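Local atomic coordinates of beta-N-acetylhexosaminidase (Beutenbergia cavernae, PDB entry 5BU9), a protein that probably hydrolyses terminal non-reducing N-acetyl-D-hexosamine residues in N-acetyl-beta-D-hexosaminides, as a member of glycosyl hydrolase family 3. Residues T198-V203 against A272-Q277; P187-V192 against M229-V234. All blocks are in the same frame, centred on the assembly; numbering follows the deposited sequence.

In the fold
Both contacts lie within the TIM-barrel family region and share the long loop after strand 180-186. Interaction 2 joins the start of that loop to the turn that follows strand 227-230. Its five touching residues are all buried, and no hydrogen bond spans the two segments. Interaction 1 joins the later part of the loop to the loop after strand 264-267. It is only partly buried, and it depends on a side-chain amide, a water and backbone groups. The centres of interactions 1 and 2 are about 12 Å apart. They meet where Gln275 NE2 bonds Thr232 O and Val202 O bonds Val234 N. The latter bond lies at the start of the small parallel sheet of strands 203-204 and 234-235.

Interaction 1. Residues T198-V203 against A272-Q277; sequences TTAGVV and AAEQVQ
Gln275 grips Val202 by both ends of its backbone. Val202 N donates to Gln275 OE1 at 2.8 Å. This bond is nearly straight, with an N-H...O angle of 165°, and it lies in the carboxamide plane on a lone pair of OE1. Gln275 NE2 returns a longer bond of 3.2 Å to Val202 O. There the donor sits in the plane of the Val202 carbonyl, on a lone pair, but the bond is more bent and Val202 O is tilted out of the Gln275 amide plane. The valine side chain crosses Gln275 at about a right angle, with Val202 CG2 3.6 Å from OE1.

One water completes the polar link. It accepts from Gly201 N at 2.8 Å and donates to Gln275 O. Gly201 has a positive phi, which favours glycine. Its N bonds the water, while the next N, of Val202, bonds OE1.

Nearer residue 198 the contact is backbone against side chain. Ala200 CB rests 3.6 Å from Glu274 O. Glu274 CB packs 3.4 Å from Thr198 C, and its CG lies by Thr198 O. The acid end then leads away from 198-203.

Gln275 reaches Val202 with CG anti to its backbone N (chi1 169°) and a bend at chi2. Further out, its backbone bonds Thr196, and that of Glu274 bonds Asp197. NE2 also bonds Thr232 O, and Val202 O also takes the backbone N of Val234.

The carboxamide therefore bridges Val202 and Thr232 O where strands 203-204 and 234-235 come together. Both of its polar atoms are engaged, and NE2 serves two carbonyls. This would fix the rotation of the amide, since a flipped group would set NE2 against Val202 N and OE1 against carbonyl oxygens.

Interaction 2. Residues P187-V192 against M229-V234; sequences PGLGRV and MTSTAV
The pyrrolidine ring of Pro187 meets Ser231 at one corner, with Pro187 CD 4.3 Å from Ser231 CB. Tyr235 also touches this ring from outside the two segments. A cis peptide precedes Pro187, where strand 180-186 gives way to the loop.

Leu189 makes the closest approach. Its CD1 lies 3.3 Å from Ser231 OG and 4.1 Å from Ala233 CB. Val192 CG1 reaches the same Ala233 methyl at 3.9 Å, so Ala233 CB is touched by two side chains of the loop.

Ser231 OG stands anti to its own backbone N (chi1 171°). It accepts from Ala233 N at 3.0 Å, which makes an ST turn, and it is hydrogen-bonded to Tyr235 OH. Tyr235 OH in turn bonds Gly188 O, which ties the turn back to the loop. An alanine at Ser231 would probably leave Ala233 N and Tyr235 OH each without this partner and open a gap beside Leu189 CD1.

Strands 180-186 and 227-230 are parallel neighbours in the barrel. The contact joins the loops leaving their C-terminal ends, the side on which TIM-barrel enzymes carry their active sites.

Interaction 1. Residues T198-V203 against A272-Q277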
# COMPACT_ATOMS: atom_id res chain seq x y z
N THR A 198 2.93 -6.47 15.49
CA THR A 198 3.38 -7.38 16.55
C THR A 198 2.32 -7.72 17.60
O THR A 198 2.56 -8.56 18.46
CB THR A 198 4.57 -6.74 17.33
OG1 THR A 198 4.15 -5.46 17.81
CG2 THR A 198 5.77 -6.53 16.44
N THR A 199 1.20 -7.00 17.59
CA THR A 199 0.16 -7.16 18.61
C THR A 199 -1.16 -7.46 17.90
O THR A 199 -1.36 -6.98 16.80
CB THR A 199 0.04 -5.86 19.49
OG1 THR A 199 1.30 -5.58 20.08
CG2 THR A 199 -0.97 -6.04 20.62
N ALA A 200 -2.06 -8.24 18.49
CA ALA A 200 -3.38 -8.45 17.87
C ALA A 200 -4.44 -7.83 18.77
O ALA A 200 -4.14 -7.47 19.91
CB ALA A 200 -3.67 -9.93 17.63
N GLY A 201 -5.66 -7.68 18.27
CA GLY A 201 -6.70 -7.02 19.05
C GLY A 201 -6.42 -5.53 19.20
O GLY A 201 -6.83 -4.92 20.19
N VAL A 202 -5.69 -4.95 18.25
CA VAL A 202 -5.43 -3.52 18.29
C VAL A 202 -6.68 -2.75 17.94
O VAL A 202 -7.26 -2.90 16.86
CB VAL A 202 -4.33 -3.10 17.35
CG1 VAL A 202 -4.22 -1.58 17.39
CG2 VAL A 202 -3.03 -3.73 17.77
N VAL A 203 -7.11 -1.94 18.90
CA VAL A 203 -8.35 -1.19 18.79
C VAL A 203 -8.00 0.29 18.93
O VAL A 203 -7.34 0.68 19.89
CB VAL A 203 -9.39 -1.58 19.87
CG1 VAL A 203 -10.59 -0.56 19.84
CG2 VAL A 203 -9.87 -2.98 19.65
N ALA A 272 2.20 -11.36 7.60
CA ALA A 272 2.77 -11.74 8.89
C ALA A 272 2.33 -10.85 10.07
O ALA A 272 2.57 -11.19 11.23
CB ALA A 272 4.30 -11.77 8.79
N ALA A 273 1.70 -9.72 9.76
CA ALA A 273 1.19 -8.81 10.79
C ALA A 273 0.32 -9.55 11.82
O ALA A 273 -0.69 -10.20 11.46
CB ALA A 273 0.40 -7.68 10.13
N GLU A 274 0.72 -9.43 13.08
CA GLU A 274 0.11 -10.20 14.15
C GLU A 274 -1.39 -9.93 14.23
O GLU A 274 -2.14 -10.82 14.54
CB GLU A 274 0.76 -9.88 15.50
CG GLU A 274 0.31 -10.78 16.64
CD GLU A 274 0.69 -12.26 16.44
OE1 GLU A 274 1.50 -12.59 15.52
OE2 GLU A 274 0.17 -13.10 17.21
N GLN A 275 -1.80 -8.71 13.89
CA GLN A 275 -3.18 -8.29 14.02
C GLN A 275 -4.13 -9.19 13.20
O GLN A 275 -5.29 -9.34 13.57
CB GLN A 275 -3.33 -6.84 13.59
CG GLN A 275 -4.80 -6.39 13.44
CD GLN A 275 -5.38 -5.91 14.77
OE1 GLN A 275 -4.80 -6.16 15.84
NE2 GLN A 275 -6.52 -5.19 14.70
N VAL A 276 -3.64 -9.79 12.11
CA VAL A 276 -4.55 -10.64 11.32
C VAL A 276 -4.19 -12.11 11.25
O VAL A 276 -4.76 -12.85 10.44
CB VAL A 276 -4.70 -10.08 9.88
CG1 VAL A 276 -5.37 -8.74 9.94
CG2 VAL A 276 -3.34 -10.00 9.13
N GLN A 277 -3.28 -12.57 12.11
CA GLN A 277 -2.87 -13.98 12.08
C GLN A 277 -3.98 -14.92 12.55
O GLN A 277 -3.92 -16.09 12.23
CB GLN A 277 -1.61 -14.21 12.93
CG GLN A 277 -0.36 -13.58 12.38
CD GLN A 277 -0.06 -13.99 10.94
OE1 GLN A 277 -0.16 -13.17 9.98
NE2 GLN A 277 0.33 -15.25 10.77
O HOH W 1 -6.69 -9.08 16.02

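Interaction 2. Residues P187-V192 against M229-V234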
# COMPACT_ATOMS: atom_id res chain seq x y z
N PRO A 187 -8.36 4.29 7.97
CA PRO A 187 -8.75 5.70 8.18
C PRO A 187 -7.83 6.53 9.08
O PRO A 187 -8.18 7.67 9.44
CB PRO A 187 -10.15 5.57 8.83
CG PRO A 187 -10.03 4.28 9.65
CD PRO A 187 -9.11 3.35 8.83
N GLY A 188 -6.67 5.99 9.42
CA GLY A 188 -5.70 6.72 10.23
C GLY A 188 -5.08 5.86 11.32
O GLY A 188 -5.77 5.31 12.17
N LEU A 189 -3.76 5.73 11.30
CA LEU A 189 -3.05 4.86 12.24
C LEU A 189 -2.28 5.68 13.27
O LEU A 189 -1.53 5.12 14.07
CB LEU A 189 -2.09 3.96 11.46
CG LEU A 189 -1.78 2.54 11.90
CD1 LEU A 189 -3.01 1.82 12.42
CD2 LEU A 189 -1.19 1.79 10.71
N GLY A 190 -2.47 6.99 13.25
CA GLY A 190 -1.71 7.86 14.13
C GLY A 190 -2.23 7.94 15.55
O GLY A 190 -1.69 8.71 16.34
N ARG A 191 -3.26 7.18 15.89
CA ARG A 191 -3.83 7.29 17.23
C ARG A 191 -3.96 5.94 17.97
O ARG A 191 -4.40 5.91 19.12
CB ARG A 191 -5.19 7.98 17.16
CG ARG A 191 -5.13 9.31 16.36
CD ARG A 191 -6.40 10.15 16.60
NE ARG A 191 -6.43 10.59 17.99
CZ ARG A 191 -7.33 11.40 18.52
NH1 ARG A 191 -8.33 11.90 17.78
NH2 ARG A 191 -7.23 11.72 19.81
N VAL A 192 -3.54 4.83 17.36
CA VAL A 192 -3.49 3.57 18.10
C VAL A 192 -2.35 3.63 19.12
O VAL A 192 -1.37 4.35 18.92
CB VAL A 192 -3.30 2.35 17.18
CG1 VAL A 192 -4.56 2.08 16.34
CG2 VAL A 192 -2.06 2.56 16.30
N MSE A 229 -4.09 2.98 0.85
CA MSE A 229 -3.86 1.79 1.69
C MSE A 229 -4.68 1.84 2.98
O MSE A 229 -4.78 2.87 3.64
CB MSE A 229 -2.37 1.62 2.02
CG MSE A 229 -2.12 0.50 2.99
SE MSE A 229 -0.23 0.31 3.46
CE MSE A 229 0.41 -0.42 1.82
N THR A 230 -5.28 0.71 3.34
CA THR A 230 -6.08 0.58 4.55
C THR A 230 -5.26 -0.03 5.71
O THR A 230 -4.36 -0.85 5.49
CB THR A 230 -7.31 -0.31 4.30
OG1 THR A 230 -6.85 -1.55 3.76
CG2 THR A 230 -8.33 0.36 3.31
N SER A 231 -5.60 0.43 6.92
CA SER A 231 -5.18 -0.08 8.22
C SER A 231 -5.82 -1.42 8.59
O SER A 231 -6.93 -1.71 8.13
CB SER A 231 -5.58 0.96 9.27
OG SER A 231 -5.43 0.52 10.59
N THR A 232 -5.17 -2.22 9.45
CA THR A 232 -5.83 -3.43 9.95
C THR A 232 -6.31 -3.26 11.39
O THR A 232 -6.85 -4.18 11.96
CB THR A 232 -4.94 -4.67 9.90
OG1 THR A 232 -3.75 -4.40 10.61
CG2 THR A 232 -4.61 -5.07 8.46
N ALA A 233 -6.14 -2.07 11.95
CA ALA A 233 -6.65 -1.77 13.29
C ALA A 233 -8.17 -1.88 13.33
O ALA A 233 -8.83 -1.76 12.31
CB ALA A 233 -6.20 -0.36 13.71
N VAL A 234 -8.73 -2.12 14.52
CA VAL A 234 -10.18 -2.11 14.68
C VAL A 234 -10.58 -0.74 15.17
O VAL A 234 -10.02 -0.26 16.16
CB VAL A 234 -10.65 -3.20 15.64
CG1 VAL A 234 -12.12 -3.08 15.80
CG2 VAL A 234 -10.31 -4.60 15.10